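Local coordinates for protein NADP-dependent alcohol dehydrogenase 6 (Saccharomyces cerevisiae, PDB 1PIW) that reduces a broad range of aromatic and aliphatic aldehydes to alcohols with NADPH, as a zinc-containing medium-chain alcohol dehydrogenase, at residues A[194-202]-A[310-321]. Sequence-based numbering, arbitrary orientation.
Sequences MGTLISKAM and LLKLVSEKDIKI
Ala201 sets its methyl CB between Ile319 CD1, 3.5 Å away, and the isobutyl end of Leu313, whose CD2 lies 3.9 Å off. Leu313 reaches it with CG anti to the backbone N (chi1 170°), and the same CD2 meets Met202 CG, the two side chains crossing at about a right angle. Cutting Leu313 back to an alanine is likely to open a gap beside Ala201 CB and take away the methyl that meets Met202 CG. One turn earlier, Ile198 puts its CD1 against the two methyls of Leu310, 3.5 Å from Leu310 CD1, the side chains again crossing at about a right angle, while its CG2 branch also faces Leu310 CD1. Toward the start of 194-202, Leu197 CD1 rests on the backbone and branch of Ile321, 3.6 Å from Ile321 CG2, and Leu197 CB meets Ile319 CG2. The chi1 of 58° turns Ile321 CG2 anti to the carbonyl carbon and leaves it also 3.8 Å from Met194 CG. Met194 CE lies near Ile321 CD1.

Helix 190-202 follows strand 182-186 and the glycine-rich turn in the Rossmann-type NADP(H)-binding fold; Met194 lies near Arg348, an NADP(+)-binding residue. Segments 194-202 and 310-316 cross at 78°, their axes 10.7 Å apart at closest approach. The chain after Lys317 runs antiparallel alongside 194-202, from Ala201 to Met194, so helix and following loop both pack on 194-202. Helix 161-174 borders the same apolar layer, touching Met194, Leu310 and Val314.

Polar groups contribute little across the interface, which has no hydrogen bond. Lys317 lays its aliphatic chain by the backbone carbonyl of Ala201, with Lys317 CD 3.4 Å from Ala201 O.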
ATOM      1  N   MET A 194      -7.506 -16.407 -14.721  1.00 37.99           N
ATOM      2  CA  MET A 194      -6.124 -16.853 -14.693  1.00 38.15           C
ATOM      3  C   MET A 194      -5.596 -16.579 -13.293  1.00 38.07           C
ATOM      4  O   MET A 194      -4.864 -17.385 -12.715  1.00 37.90           O
ATOM      5  CB  MET A 194      -5.296 -16.087 -15.732  1.00 38.23           C
ATOM      6  CG  MET A 194      -5.608 -16.460 -17.164  1.00 37.67           C
ATOM      7  SD  MET A 194      -4.822 -15.372 -18.347  1.00 39.34           S
ATOM      8  CE  MET A 194      -3.256 -16.135 -18.493  1.00 43.12           C
ATOM      9  N   GLY A 195      -5.993 -15.431 -12.752  1.00 37.41           N
ATOM     10  CA  GLY A 195      -5.566 -15.047 -11.424  1.00 36.50           C
ATOM     11  C   GLY A 195      -6.176 -15.925 -10.355  1.00 35.14           C
ATOM     12  O   GLY A 195      -5.676 -15.992  -9.239  1.00 34.63           O
ATOM     13  N   THR A 196      -7.280 -16.582 -10.684  1.00 34.68           N
ATOM     14  CA  THR A 196      -7.916 -17.471  -9.727  1.00 33.45           C
ATOM     15  C   THR A 196      -7.167 -18.792  -9.779  1.00 33.29           C
ATOM     16  O   THR A 196      -6.758 -19.324  -8.751  1.00 33.07           O
ATOM     17  CB  THR A 196      -9.395 -17.687 -10.056  1.00 31.43           C
ATOM     18  OG1 THR A 196     -10.108 -16.461  -9.848  1.00 30.75           O
ATOM     19  CG2 THR A 196      -9.979 -18.748  -9.160  1.00 30.58           C
ATOM     20  N   LEU A 197      -6.969 -19.302 -10.989  1.00 33.52           N
ATOM     21  CA  LEU A 197      -6.245 -20.550 -11.172  1.00 34.04           C
ATOM     22  C   LEU A 197      -4.868 -20.410 -10.567  1.00 34.89           C
ATOM     23  O   LEU A 197      -4.540 -21.071  -9.589  1.00 35.89           O
ATOM     24  CB  LEU A 197      -6.093 -20.879 -12.653  1.00 30.75           C
ATOM     25  CG  LEU A 197      -7.418 -20.980 -13.384  1.00 30.00           C
ATOM     26  CD1 LEU A 197      -7.175 -21.455 -14.799  1.00 29.02           C
ATOM     27  CD2 LEU A 197      -8.341 -21.927 -12.624  1.00 29.42           C
ATOM     28  N   ILE A 198      -4.071 -19.534 -11.161  1.00 36.00           N
ATOM     29  CA  ILE A 198      -2.718 -19.291 -10.703  1.00 36.44           C
ATOM     30  C   ILE A 198      -2.678 -19.106  -9.189  1.00 36.47           C
ATOM     31  O   ILE A 198      -1.719 -19.509  -8.531  1.00 36.07           O
ATOM     32  CB  ILE A 198      -2.131 -18.051 -11.409  1.00 36.63           C
ATOM     33  CG1 ILE A 198      -2.166 -18.264 -12.923  1.00 35.33           C
ATOM     34  CG2 ILE A 198      -0.699 -17.819 -10.970  1.00 38.16           C
ATOM     35  CD1 ILE A 198      -1.527 -17.151 -13.707  1.00 35.92           C
ATOM     36  N   SER A 199      -3.730 -18.513  -8.637  1.00 36.65           N
ATOM     37  CA  SER A 199      -3.795 -18.285  -7.202  1.00 37.48           C
ATOM     38  C   SER A 199      -3.692 -19.621  -6.490  1.00 39.03           C
ATOM     39  O   SER A 199      -2.832 -19.838  -5.628  1.00 39.28           O
ATOM     40  CB  SER A 199      -5.115 -17.622  -6.839  1.00 37.15           C
ATOM     41  OG  SER A 199      -5.168 -17.369  -5.451  1.00 40.73           O
ATOM     42  N   LYS A 200      -4.589 -20.519  -6.871  1.00 40.40           N
ATOM     43  CA  LYS A 200      -4.647 -21.859  -6.315  1.00 40.42           C
ATOM     44  C   LYS A 200      -3.338 -22.621  -6.535  1.00 40.16           C
ATOM     45  O   LYS A 200      -2.784 -23.184  -5.600  1.00 39.85           O
ATOM     46  CB  LYS A 200      -5.822 -22.600  -6.947  1.00 40.44           C
ATOM     47  CG  LYS A 200      -7.148 -21.894  -6.707  1.00 40.93           C
ATOM     48  CD  LYS A 200      -7.467 -21.795  -5.222  1.00 41.53           C
ATOM     49  CE  LYS A 200      -7.678 -23.182  -4.624  1.00 44.41           C
ATOM     50  NZ  LYS A 200      -7.593 -23.211  -3.129  1.00 47.51           N
ATOM     51  N   ALA A 201      -2.849 -22.622  -7.771  1.00 40.95           N
ATOM     52  CA  ALA A 201      -1.601 -23.297  -8.125  1.00 41.29           C
ATOM     53  C   ALA A 201      -0.489 -22.927  -7.160  1.00 42.26           C
ATOM     54  O   ALA A 201       0.402 -23.725  -6.903  1.00 41.95           O
ATOM     55  CB  ALA A 201      -1.182 -22.925  -9.551  1.00 40.59           C
ATOM     56  N   MET A 202      -0.535 -21.709  -6.637  1.00 43.98           N
ATOM     57  CA  MET A 202       0.486 -21.266  -5.706  1.00 44.98           C
ATOM     58  C   MET A 202       0.204 -21.773  -4.305  1.00 46.21           C
ATOM     59  O   MET A 202       1.099 -21.799  -3.461  1.00 47.91           O
ATOM     60  CB  MET A 202       0.596 -19.745  -5.734  1.00 45.31           C
ATOM     61  CG  MET A 202       1.418 -19.269  -6.914  1.00 45.89           C
ATOM     62  SD  MET A 202       1.255 -17.529  -7.295  1.00 45.67           S
ATOM     63  CE  MET A 202       2.120 -16.772  -5.956  1.00 45.99           C
ATOM     64  N   LEU A 310       6.166 -18.204 -14.094  1.00 43.47           N
ATOM     65  CA  LEU A 310       4.774 -18.560 -14.328  1.00 41.19           C
ATOM     66  C   LEU A 310       4.719 -19.679 -15.354  1.00 40.71           C
ATOM     67  O   LEU A 310       4.091 -20.718 -15.130  1.00 40.50           O
ATOM     68  CB  LEU A 310       3.985 -17.344 -14.833  1.00 39.82           C
ATOM     69  CG  LEU A 310       2.503 -17.598 -15.143  1.00 38.74           C
ATOM     70  CD1 LEU A 310       1.846 -18.195 -13.916  1.00 41.50           C
ATOM     71  CD2 LEU A 310       1.796 -16.319 -15.521  1.00 37.66           C
ATOM     72  N   LEU A 311       5.384 -19.472 -16.481  1.00 39.22           N
ATOM     73  CA  LEU A 311       5.381 -20.489 -17.506  1.00 38.31           C
ATOM     74  C   LEU A 311       5.804 -21.815 -16.903  1.00 38.43           C
ATOM     75  O   LEU A 311       5.294 -22.866 -17.279  1.00 38.79           O
ATOM     76  CB  LEU A 311       6.310 -20.101 -18.655  1.00 36.14           C
ATOM     77  CG  LEU A 311       5.699 -19.134 -19.652  1.00 32.80           C
ATOM     78  CD1 LEU A 311       6.564 -19.077 -20.883  1.00 33.07           C
ATOM     79  CD2 LEU A 311       4.307 -19.610 -20.016  1.00 31.23           C
ATOM     80  N   LYS A 312       6.732 -21.765 -15.958  1.00 40.08           N
ATOM     81  CA  LYS A 312       7.205 -22.985 -15.304  1.00 43.02           C
ATOM     82  C   LYS A 312       6.066 -23.608 -14.499  1.00 42.67           C
ATOM     83  O   LYS A 312       5.770 -24.789 -14.640  1.00 42.65           O
ATOM     84  CB  LYS A 312       8.386 -22.663 -14.383  1.00 45.09           C
ATOM     85  CG  LYS A 312       8.926 -23.832 -13.576  1.00 44.89           C
ATOM     86  CD  LYS A 312      10.049 -23.356 -12.662  1.00 44.95           C
ATOM     87  CE  LYS A 312      10.608 -24.484 -11.817  1.00 45.28           C
ATOM     88  NZ  LYS A 312      11.392 -25.440 -12.637  1.00 46.66           N
ATOM     89  N   LEU A 313       5.424 -22.794 -13.672  1.00 42.33           N
ATOM     90  CA  LEU A 313       4.322 -23.240 -12.843  1.00 41.97           C
ATOM     91  C   LEU A 313       3.179 -23.835 -13.638  1.00 43.39           C
ATOM     92  O   LEU A 313       2.770 -24.966 -13.400  1.00 44.09           O
ATOM     93  CB  LEU A 313       3.806 -22.079 -12.011  1.00 40.53           C
ATOM     94  CG  LEU A 313       2.499 -22.350 -11.285  1.00 41.47           C
ATOM     95  CD1 LEU A 313       2.599 -23.616 -10.479  1.00 41.45           C
ATOM     96  CD2 LEU A 313       2.186 -21.175 -10.386  1.00 44.82           C
ATOM     97  N   VAL A 314       2.638 -23.072 -14.575  1.00 45.97           N
ATOM     98  CA  VAL A 314       1.539 -23.581 -15.378  1.00 47.21           C
ATOM     99  C   VAL A 314       1.937 -24.916 -15.993  1.00 47.43           C
ATOM    100  O   VAL A 314       1.139 -25.842 -16.045  1.00 48.01           O
ATOM    101  CB  VAL A 314       1.162 -22.594 -16.494  1.00 47.78           C
ATOM    102  CG1 VAL A 314       0.182 -23.249 -17.462  1.00 48.16           C
ATOM    103  CG2 VAL A 314       0.546 -21.348 -15.880  1.00 47.15           C
ATOM    104  N   SER A 315       3.182 -25.008 -16.445  1.00 46.89           N
ATOM    105  CA  SER A 315       3.700 -26.228 -17.046  1.00 47.51           C
ATOM    106  C   SER A 315       3.797 -27.386 -16.054  1.00 48.58           C
ATOM    107  O   SER A 315       3.379 -28.503 -16.343  1.00 48.84           O
ATOM    108  CB  SER A 315       5.082 -25.966 -17.620  1.00 47.71           C
ATOM    109  OG  SER A 315       5.889 -27.119 -17.488  1.00 48.27           O
ATOM    110  N   GLU A 316       4.373 -27.113 -14.890  1.00 49.43           N
ATOM    111  CA  GLU A 316       4.549 -28.121 -13.852  1.00 49.35           C
ATOM    112  C   GLU A 316       3.245 -28.562 -13.195  1.00 50.38           C
ATOM    113  O   GLU A 316       2.865 -29.724 -13.314  1.00 51.94           O
ATOM    114  CB  GLU A 316       5.550 -27.621 -12.797  1.00 47.56           C
ATOM    115  CG  GLU A 316       7.007 -27.855 -13.205  1.00 47.31           C
ATOM    116  CD  GLU A 316       8.023 -26.978 -12.467  1.00 47.74           C
ATOM    117  OE1 GLU A 316       7.699 -26.406 -11.399  1.00 49.10           O
ATOM    118  OE2 GLU A 316       9.167 -26.873 -12.961  1.00 46.38           O
ATOM    119  N   LYS A 317       2.555 -27.660 -12.501  1.00 50.73           N
ATOM    120  CA  LYS A 317       1.302 -28.048 -11.863  1.00 51.23           C
ATOM    121  C   LYS A 317       0.197 -28.123 -12.915  1.00 52.66           C
ATOM    122  O   LYS A 317      -0.999 -28.080 -12.617  1.00 51.54           O
ATOM    123  CB  LYS A 317       0.948 -27.084 -10.725  1.00 50.11           C
ATOM    124  CG  LYS A 317       1.938 -27.159  -9.559  1.00 52.70           C
ATOM    125  CD  LYS A 317       1.327 -26.771  -8.206  1.00 55.47           C
ATOM    126  CE  LYS A 317       0.339 -27.831  -7.675  1.00 57.69           C
ATOM    127  NZ  LYS A 317      -0.310 -27.460  -6.369  1.00 57.07           N
ATOM    128  N   ASP A 318       0.640 -28.248 -14.160  1.00 55.34           N
ATOM    129  CA  ASP A 318      -0.233 -28.376 -15.320  1.00 58.25           C
ATOM    130  C   ASP A 318      -1.520 -27.552 -15.286  1.00 58.08           C
ATOM    131  O   ASP A 318      -2.612 -28.103 -15.136  1.00 59.18           O
ATOM    132  CB  ASP A 318      -0.582 -29.847 -15.517  1.00 60.34           C
ATOM    133  CG  ASP A 318      -1.119 -30.130 -16.895  1.00 63.24           C
ATOM    134  OD1 ASP A 318      -0.358 -29.951 -17.878  1.00 64.01           O
ATOM    135  OD2 ASP A 318      -2.301 -30.527 -16.991  1.00 65.11           O
ATOM    136  N   ILE A 319      -1.394 -26.238 -15.454  1.00 57.40           N
ATOM    137  CA  ILE A 319      -2.557 -25.357 -15.430  1.00 55.63           C
ATOM    138  C   ILE A 319      -3.224 -25.263 -16.794  1.00 54.09           C
ATOM    139  O   ILE A 319      -2.563 -25.104 -17.814  1.00 52.63           O
ATOM    140  CB  ILE A 319      -2.179 -23.926 -14.988  1.00 55.44           C
ATOM    141  CG1 ILE A 319      -1.227 -23.968 -13.794  1.00 54.22           C
ATOM    142  CG2 ILE A 319      -3.439 -23.162 -14.605  1.00 53.99           C
ATOM    143  CD1 ILE A 319      -1.836 -24.573 -12.572  1.00 54.29           C
ATOM    144  N   LYS A 320      -4.546 -25.359 -16.795  1.00 53.67           N
ATOM    145  CA  LYS A 320      -5.328 -25.274 -18.019  1.00 54.04           C
ATOM    146  C   LYS A 320      -6.337 -24.129 -17.852  1.00 51.81           C
ATOM    147  O   LYS A 320      -7.361 -24.282 -17.182  1.00 50.31           O
ATOM    148  CB  LYS A 320      -6.026 -26.626 -18.269  1.00 57.00           C
ATOM    149  CG  LYS A 320      -7.114 -26.654 -19.356  1.00 61.07           C
ATOM    150  CD  LYS A 320      -8.514 -26.322 -18.778  1.00 65.09           C
ATOM    151  CE  LYS A 320      -9.655 -26.439 -19.812  1.00 64.49           C
ATOM    152  NZ  LYS A 320     -10.970 -25.983 -19.249  1.00 62.07           N
ATOM    153  N   ILE A 321      -6.033 -22.974 -18.442  1.00 49.80           N
ATOM    154  CA  ILE A 321      -6.925 -21.823 -18.326  1.00 48.13           C
ATOM    155  C   ILE A 321      -8.096 -21.917 -19.275  1.00 47.36           C
ATOM    156  O   ILE A 321      -8.114 -22.742 -20.186  1.00 47.64           O
ATOM    157  CB  ILE A 321      -6.214 -20.498 -18.605  1.00 47.24           C
ATOM    158  CG1 ILE A 321      -5.602 -20.527 -19.999  1.00 47.87           C
ATOM    159  CG2 ILE A 321      -5.158 -20.247 -17.554  1.00 47.56           C
ATOM    160  CD1 ILE A 321      -5.025 -19.201 -20.439  1.00 48.23           C
TER